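Local atomic coordinates of regulator of polyketide synthase expression (Bifidobacterium adolescentis, PDB entry 3ONQ), a protein that is of unknown function but probably acts as a PucR-type regulator whose helix-turn-helix domain binds DNA to control polyketide synthase genes. Residues A139-E142 with T143-S146; S16-D20 with D21-E25; R158-R161 with A162-L166. One frame throughout, in Å; residues are numbered along the deposited sequence.

Contact 1 (A139-E142 with T143-S146); sequences ALRE and TMFS
Arg141 and Phe145 lie one helical turn apart, side by side and pointing the same way. The guanidinium brings NH2 to the rim of the phenyl ring, 3.5 Å from Phe145 CE2 and in the plane of the ring. The two planes stand 77° apart, so the groups do not stack. Arg141 CG lies anti to the carbonyl carbon (chi1 -74°), and the chain bends at chi3, which places the guanidinium beside the ring edge. Met144, a selenomethionine, adds its methyl to the same cluster. Its CE sits 4.1 Å from Arg141 NH1, over one face of the guanidinium and toward its rim. The same methyl lies over the outer part of one face of the phenyl ring. An alanine in place of Phe145 would remove the ring from beside NH2 and is likely to leave the guanidinium freer to turn.

The hydrogen bonds follow the helical i to i+4 pattern. Phe145 N donates to Arg141 O at 2.9 Å with an almost straight N-H...O angle of 178°. Two hydroxyls join in. Thr143 OG1 donates to Ala139 O at 2.8 Å, and Thr143 N reaches the same oxygen from the opposite face of the carbonyl plane. Ser146 OG and Ser146 N grip Glu142 O in the same two-sided way, the hydroxyl at 2.9 Å.

The polar ends of Arg141 and Glu142 have partners beyond this turn. Arg141 NH1 donates to Leu33 O, and Glu142 forms a salt bridge with Arg130. Helix 132-149, the helix of the beta-alpha-beta unit between strands 124-131 and 160-161, packs Ala139 and Thr143 against strands 94-100 and 124-131, Leu140 and Met144 against helix 21-33, and Phe145 against helix 166-172.

Contact 2 (S16-D20 with D21-E25); sequences SGHTD and DTTIE
Asp21 follows the N-cap Asp20, whose carboxylate reaches over the first turn of helix 21-33. The two acidic side chains do not meet: Asp20 OD2 and Asp21 OD2 stay 5.6 Å apart. Thr22 comes next, with its CB 3.6 Å from Asp20 OD2, alongside the capping carboxylate.

Thr23 carries most of the contact. Its hydroxyl OG1 donates to Asp20 OD1 at 2.9 Å, on the syn side and close to the carboxylate plane. Its backbone N donates to Asp20 OD2 at 3.2 Å, from well above that plane. This is a helix N-cap, in which an aspartate side chain accepts a backbone N-H of the first turn. Asp20 CG sits between the backbone N and the carbonyl carbon (chi1 66°), which folds the carboxylate over the start of the helix. Both of its oxygens are therefore engaged by one residue. The positive end of the helix dipole would probably favour the charged form of Asp20. The methyl of Thr23 also meets His18: CG2 lies 3.7 Å from His18 CB. Thr23 OG1 stands over one face of the imidazole, offset toward its rim, and the two side chains cross at about a right angle.

Ile24 completes the first turn with its N donating to Asp20 O at 3.1 Å. Its CG1 lies close to the same carbonyl oxygen, and CD1 reaches back to Thr19 O at 3.8 Å. The buried Ile24 side chain also packs on Ile47 and Leu48 of helix 39-48, and on Thr23 of the second subunit.

Contact 3 (R158-R161 with A162-L166); sequences RPLR and ADELL
Glu164 folds back on Arg161 across a type II' beta turn that runs from Arg161 to Glu164, just after edge strand 160-161. Glu164 N closes the turn by donating to Arg161 O at 3.2 Å, in the carbonyl plane. Ala162 takes the first corner with a positive phi of 54°, as a II' turn requires.

The Glu164 side chain then runs alongside the turn. CB packs against Arg161 O at 3.3 Å, and CG lies about as close to the same oxygen. With chi2 at -173° the chain runs extended beyond CG and carries the carboxylate back to the strand. CD comes near Arg161 N, and OE1 accepts the N-H of that residue in a short bond of 2.6 Å, met nearly along the C-O axis. OE1 also touches Leu160 CA. The carboxylate thus takes the N-H of an edge-strand residue. OE2 packs on Leu160 CD2 at 3.8 Å and accepts a hydrogen bond from Ser157 OG.

Further along, Leu160 CD1 meets Leu165 CD1 at 4.1 Å, an apolar contact between obliquely crossing side chains. Leu160 also pairs by backbone hydrogen bonds with Leu124 and Leu126 of strand 124-131.

The Arg161 side chain is extended from CG to NE, and its NE forms a salt bridge with Glu108. The CG of Pro159, which follows a cis peptide bond, covers one face of its guanidinium over the centre. At the guanidinium edge one water accepts from Arg161 NH2 and donates to both Pro159 O and Glu164 OE1, the latter at 2.7 Å.

How the contacts relate
Along the chain the order is contact 2, contact 1, contact 3. Contacts 1 and 3 are neighbours, with centres about 10 Å apart, and touch where Leu165 CD1 packs on Ser146 O. They belong to one beta-alpha-beta unit: strand 124-131, helix 132-149, strand 160-161. Contact 2 is peripheral. Its centre lies about 24 Å from that of contact 1 and about 33 Å from that of contact 3. Helix 21-33, which starts at contact 2, still reaches contact 1 through Phe29, Leu32 and Leu33. Contact 2 lies at the interface with the second subunit, on which Thr19, Asp21 and Ile24 pack. Contact 1 lies in the core, and contact 3 at the sheet edge, where Arg245 of the C-terminal helix-turn-helix region bonds Glu164 O.

Contact 1 (A139-E142 with T143-S146)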
loop_
_atom_site.group_PDB
_atom_site.type_symbol
_atom_site.label_atom_id
_atom_site.label_comp_id
_atom_site.label_asym_id
_atom_site.label_seq_id
_atom_site.Cartn_x
_atom_site.Cartn_y
_atom_site.Cartn_z
ATOM N N ALA B 139 3.684 12.130 -9.822
ATOM C CA ALA B 139 4.130 13.244 -10.658
ATOM C C ALA B 139 3.051 14.314 -10.787
ATOM O O ALA B 139 3.314 15.509 -10.646
ATOM C CB ALA B 139 4.559 12.742 -12.056
ATOM N N LEU B 140 1.829 13.893 -11.069
ATOM C CA LEU B 140 0.740 14.853 -11.194
ATOM C C LEU B 140 0.425 15.573 -9.873
ATOM O O LEU B 140 0.159 16.771 -9.858
ATOM C CB LEU B 140 -0.505 14.185 -11.768
ATOM C CG LEU B 140 -0.382 13.876 -13.267
ATOM C CD1 LEU B 140 -1.513 12.956 -13.760
ATOM C CD2 LEU B 140 -0.391 15.173 -14.045
ATOM N N ARG B 141 0.449 14.848 -8.766
ATOM C CA ARG B 141 0.129 15.465 -7.493
ATOM C C ARG B 141 1.236 16.414 -7.002
ATOM O O ARG B 141 0.949 17.521 -6.559
ATOM C CB ARG B 141 -0.240 14.411 -6.450
ATOM C CG ARG B 141 -1.634 13.824 -6.691
ATOM C CD ARG B 141 -2.011 12.762 -5.669
ATOM N NE ARG B 141 -2.042 13.254 -4.293
ATOM C CZ ARG B 141 -3.114 13.790 -3.711
ATOM N NH1 ARG B 141 -4.246 13.918 -4.391
ATOM N NH2 ARG B 141 -3.058 14.198 -2.449
ATOM N N GLU B 142 2.498 16.012 -7.100
ATOM C CA GLU B 142 3.558 16.925 -6.675
ATOM C C GLU B 142 3.537 18.177 -7.540
ATOM O O GLU B 142 3.871 19.276 -7.072
ATOM C CB GLU B 142 4.941 16.261 -6.680
ATOM C CG GLU B 142 5.466 15.845 -8.059
ATOM C CD GLU B 142 6.615 14.840 -7.948
ATOM O OE1 GLU B 142 7.359 14.880 -6.947
ATOM O OE2 GLU B 142 6.766 13.994 -8.850
ATOM N N THR B 143 3.129 18.016 -8.797
ATOM C CA THR B 143 3.012 19.155 -9.706
ATOM C C THR B 143 1.859 20.062 -9.265
ATOM O O THR B 143 2.027 21.274 -9.119
ATOM C CB THR B 143 2.828 18.710 -11.163
ATOM O OG1 THR B 143 4.009 18.023 -11.602
ATOM C CG2 THR B 143 2.597 19.914 -12.070
HETATM N N MSE B 144 0.694 19.468 -9.034
HETATM C CA MSE B 144 -0.447 20.218 -8.513
HETATM C C MSE B 144 -0.103 20.996 -7.228
HETATM O O MSE B 144 -0.336 22.196 -7.141
HETATM C CB MSE B 144 -1.629 19.296 -8.237
HETATM C CG MSE B 144 -2.757 19.972 -7.397
HETATM SE SE MSE B 144 -4.157 18.673 -6.996
HETATM C CE MSE B 144 -3.209 17.669 -5.613
ATOM N N PHE B 145 0.417 20.303 -6.223
ATOM C CA PHE B 145 0.744 20.959 -4.957
ATOM C C PHE B 145 1.831 22.040 -5.085
ATOM O O PHE B 145 1.765 23.064 -4.403
ATOM C CB PHE B 145 1.159 19.939 -3.900
ATOM C CG PHE B 145 0.003 19.229 -3.239
ATOM C CD1 PHE B 145 -0.867 19.915 -2.409
ATOM C CD2 PHE B 145 -0.169 17.860 -3.401
ATOM C CE1 PHE B 145 -1.916 19.262 -1.768
ATOM C CE2 PHE B 145 -1.206 17.199 -2.777
ATOM C CZ PHE B 145 -2.085 17.895 -1.960
ATOM N N SER B 146 2.827 21.805 -5.938
ATOM C CA SER B 146 3.888 22.793 -6.165
ATOM C C SER B 146 3.314 24.072 -6.754
ATOM O O SER B 146 3.681 25.167 -6.342
ATOM C CB SER B 146 5.005 22.256 -7.084
ATOM O OG SER B 146 5.797 21.283 -6.423
#

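Contact 2 (S16-D20 with D21-E25)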
loop_
_atom_site.group_PDB
_atom_site.type_symbol
_atom_site.label_atom_id
_atom_site.label_comp_id
_atom_site.label_asym_id
_atom_site.label_seq_id
_atom_site.Cartn_x
_atom_site.Cartn_y
_atom_site.Cartn_z
ATOM N N SER B 16 -19.042 5.282 -17.537
ATOM C CA SER B 16 -20.434 5.663 -17.786
ATOM C C SER B 16 -20.804 5.533 -19.260
ATOM O O SER B 16 -21.505 6.385 -19.805
ATOM C CB SER B 16 -20.703 7.106 -17.337
ATOM O OG SER B 16 -20.126 7.381 -16.071
ATOM N N GLY B 17 -20.316 4.484 -19.909
ATOM C CA GLY B 17 -20.733 4.178 -21.271
ATOM C C GLY B 17 -19.934 4.877 -22.355
ATOM O O GLY B 17 -20.181 4.670 -23.539
ATOM N N HIS B 18 -18.978 5.709 -21.956
ATOM C CA HIS B 18 -18.145 6.429 -22.917
ATOM C C HIS B 18 -17.000 5.558 -23.390
ATOM O O HIS B 18 -16.450 4.774 -22.616
ATOM C CB HIS B 18 -17.569 7.702 -22.293
ATOM C CG HIS B 18 -18.604 8.715 -21.915
ATOM N ND1 HIS B 18 -19.349 9.403 -22.849
ATOM C CD2 HIS B 18 -19.015 9.161 -20.703
ATOM C CE1 HIS B 18 -20.176 10.227 -22.230
ATOM N NE2 HIS B 18 -19.995 10.097 -20.927
ATOM N N THR B 19 -16.632 5.707 -24.658
ATOM C CA THR B 19 -15.489 4.997 -25.202
ATOM C C THR B 19 -14.562 5.919 -25.984
ATOM O O THR B 19 -13.608 5.462 -26.602
ATOM C CB THR B 19 -15.933 3.849 -26.124
ATOM O OG1 THR B 19 -16.753 4.370 -27.182
ATOM C CG2 THR B 19 -16.722 2.807 -25.336
ATOM N N ASP B 20 -14.849 7.212 -25.971
ATOM C CA ASP B 20 -13.983 8.181 -26.632
ATOM C C ASP B 20 -12.761 8.479 -25.752
ATOM O O ASP B 20 -12.877 8.596 -24.533
ATOM C CB ASP B 20 -14.756 9.462 -26.924
ATOM C CG ASP B 20 -15.167 10.185 -25.665
ATOM O OD1 ASP B 20 -15.973 9.621 -24.894
ATOM O OD2 ASP B 20 -14.695 11.325 -25.452
ATOM N N ASP B 21 -11.591 8.597 -26.363
ATOM C CA ASP B 21 -10.364 8.698 -25.579
ATOM C C ASP B 21 -10.247 10.005 -24.795
ATOM O O ASP B 21 -9.551 10.054 -23.782
ATOM C CB ASP B 21 -9.119 8.435 -26.431
ATOM C CG ASP B 21 -9.268 8.928 -27.845
ATOM O OD1 ASP B 21 -8.648 8.320 -28.740
ATOM O OD2 ASP B 21 -10.000 9.919 -28.061
ATOM N N THR B 22 -10.941 11.050 -25.239
ATOM C CA THR B 22 -10.969 12.296 -24.476
ATOM C C THR B 22 -11.540 12.053 -23.080
ATOM O O THR B 22 -10.978 12.498 -22.081
ATOM C CB THR B 22 -11.810 13.373 -25.160
ATOM O OG1 THR B 22 -11.299 13.617 -26.473
ATOM C CG2 THR B 22 -11.761 14.662 -24.353
ATOM N N THR B 23 -12.663 11.345 -23.017
ATOM C CA THR B 23 -13.271 11.002 -21.734
ATOM C C THR B 23 -12.376 10.034 -20.970
ATOM O O THR B 23 -12.188 10.158 -19.753
ATOM C CB THR B 23 -14.693 10.401 -21.911
ATOM O OG1 THR B 23 -15.523 11.350 -22.589
ATOM C CG2 THR B 23 -15.319 10.091 -20.558
ATOM N N ILE B 24 -11.803 9.078 -21.686
ATOM C CA ILE B 24 -10.921 8.120 -21.049
ATOM C C ILE B 24 -9.707 8.857 -20.457
ATOM O O ILE B 24 -9.262 8.551 -19.350
ATOM C CB ILE B 24 -10.478 7.032 -22.032
ATOM C CG1 ILE B 24 -11.709 6.299 -22.575
ATOM C CG2 ILE B 24 -9.519 6.044 -21.359
ATOM C CD1 ILE B 24 -11.395 5.224 -23.576
ATOM N N GLU B 25 -9.190 9.835 -21.193
ATOM C CA GLU B 25 -8.054 10.623 -20.721
ATOM C C GLU B 25 -8.426 11.444 -19.479
ATOM O O GLU B 25 -7.706 11.436 -18.478
ATOM C CB GLU B 25 -7.537 11.553 -21.820
ATOM C CG GLU B 25 -6.322 12.377 -21.388
ATOM C CD GLU B 25 -5.976 13.481 -22.371
ATOM O OE1 GLU B 25 -6.907 14.144 -22.869
ATOM O OE2 GLU B 25 -4.775 13.688 -22.645
#

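Contact 3 (R158-R161 with A162-L166)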
loop_
_atom_site.group_PDB
_atom_site.type_symbol
_atom_site.label_atom_id
_atom_site.label_comp_id
_atom_site.label_asym_id
_atom_site.label_seq_id
_atom_site.Cartn_x
_atom_site.Cartn_y
_atom_site.Cartn_z
ATOM N N ARG B 158 12.321 29.363 -12.740
ATOM C CA ARG B 158 11.478 28.964 -13.854
ATOM C C ARG B 158 12.269 28.013 -14.744
ATOM O O ARG B 158 13.274 28.404 -15.327
ATOM C CB ARG B 158 11.010 30.182 -14.647
ATOM C CG ARG B 158 10.133 29.822 -15.829
ATOM C CD ARG B 158 9.591 31.059 -16.522
ATOM N NE ARG B 158 8.814 30.707 -17.704
ATOM C CZ ARG B 158 7.487 30.698 -17.755
ATOM N NH1 ARG B 158 6.776 31.041 -16.692
ATOM N NH2 ARG B 158 6.872 30.356 -18.879
ATOM N N PRO B 159 11.840 26.768 -14.841
ATOM C CA PRO B 159 10.710 26.262 -14.076
ATOM C C PRO B 159 11.083 25.946 -12.640
ATOM O O PRO B 159 12.244 25.731 -12.337
ATOM C CB PRO B 159 10.394 24.962 -14.793
ATOM C CG PRO B 159 11.700 24.486 -15.237
ATOM C CD PRO B 159 12.510 25.693 -15.578
ATOM N N LEU B 160 10.088 25.909 -11.774
ATOM C CA LEU B 160 10.257 25.400 -10.442
ATOM C C LEU B 160 10.514 23.911 -10.605
ATOM O O LEU B 160 9.974 23.287 -11.503
ATOM C CB LEU B 160 8.993 25.611 -9.631
ATOM C CG LEU B 160 8.586 27.048 -9.351
ATOM C CD1 LEU B 160 7.147 27.103 -8.926
ATOM C CD2 LEU B 160 9.474 27.609 -8.286
ATOM N N ARG B 161 11.346 23.342 -9.748
ATOM C CA ARG B 161 11.685 21.936 -9.864
ATOM C C ARG B 161 11.686 21.178 -8.554
ATOM O O ARG B 161 11.888 21.742 -7.502
ATOM C CB ARG B 161 13.089 21.779 -10.449
ATOM C CG ARG B 161 13.283 22.227 -11.862
ATOM C CD ARG B 161 14.640 21.779 -12.338
ATOM N NE ARG B 161 14.915 22.174 -13.708
ATOM C CZ ARG B 161 15.184 23.414 -14.085
ATOM N NH1 ARG B 161 15.426 23.683 -15.356
ATOM N NH2 ARG B 161 15.204 24.387 -13.189
ATOM N N ALA B 162 11.454 19.877 -8.646
ATOM C CA ALA B 162 11.760 18.968 -7.568
ATOM C C ALA B 162 11.163 19.321 -6.214
ATOM O O ALA B 162 9.965 19.453 -6.054
ATOM C CB ALA B 162 13.258 18.766 -7.458
ATOM N N ASP B 163 12.057 19.451 -5.249
ATOM C CA ASP B 163 11.739 19.655 -3.851
ATOM C C ASP B 163 11.775 21.113 -3.409
ATOM O O ASP B 163 11.945 21.397 -2.243
ATOM C CB ASP B 163 12.658 18.807 -2.974
ATOM C CG ASP B 163 14.124 19.177 -3.117
ATOM O OD1 ASP B 163 14.888 18.905 -2.184
ATOM O OD2 ASP B 163 14.511 19.726 -4.152
ATOM N N GLU B 164 11.637 22.030 -4.353
ATOM C CA GLU B 164 11.714 23.460 -4.071
ATOM C C GLU B 164 10.669 23.978 -3.084
ATOM O O GLU B 164 10.922 24.925 -2.370
ATOM C CB GLU B 164 11.631 24.266 -5.360
ATOM C CG GLU B 164 12.962 24.617 -5.957
ATOM C CD GLU B 164 12.838 25.559 -7.130
ATOM O OE1 GLU B 164 12.595 25.077 -8.241
ATOM O OE2 GLU B 164 12.982 26.783 -6.938
ATOM N N LEU B 165 9.482 23.390 -3.088
ATOM C CA LEU B 165 8.376 23.844 -2.247
ATOM C C LEU B 165 7.905 22.913 -1.116
ATOM O O LEU B 165 6.736 22.901 -0.783
ATOM C CB LEU B 165 7.201 24.251 -3.124
ATOM C CG LEU B 165 7.475 25.560 -3.851
ATOM C CD1 LEU B 165 6.801 25.591 -5.177
ATOM C CD2 LEU B 165 7.052 26.726 -3.002
ATOM N N LEU B 166 8.804 22.117 -0.555
ATOM C CA LEU B 166 8.411 21.094 0.418
ATOM C C LEU B 166 7.558 21.618 1.574
ATOM O O LEU B 166 6.471 21.097 1.839
ATOM C CB LEU B 166 9.636 20.341 0.955
ATOM C CG LEU B 166 10.257 19.339 -0.011
ATOM C CD1 LEU B 166 11.413 18.591 0.628
ATOM C CD2 LEU B 166 9.183 18.369 -0.448
HETATM O O HOH W 1 14.282 25.048 -10.288
#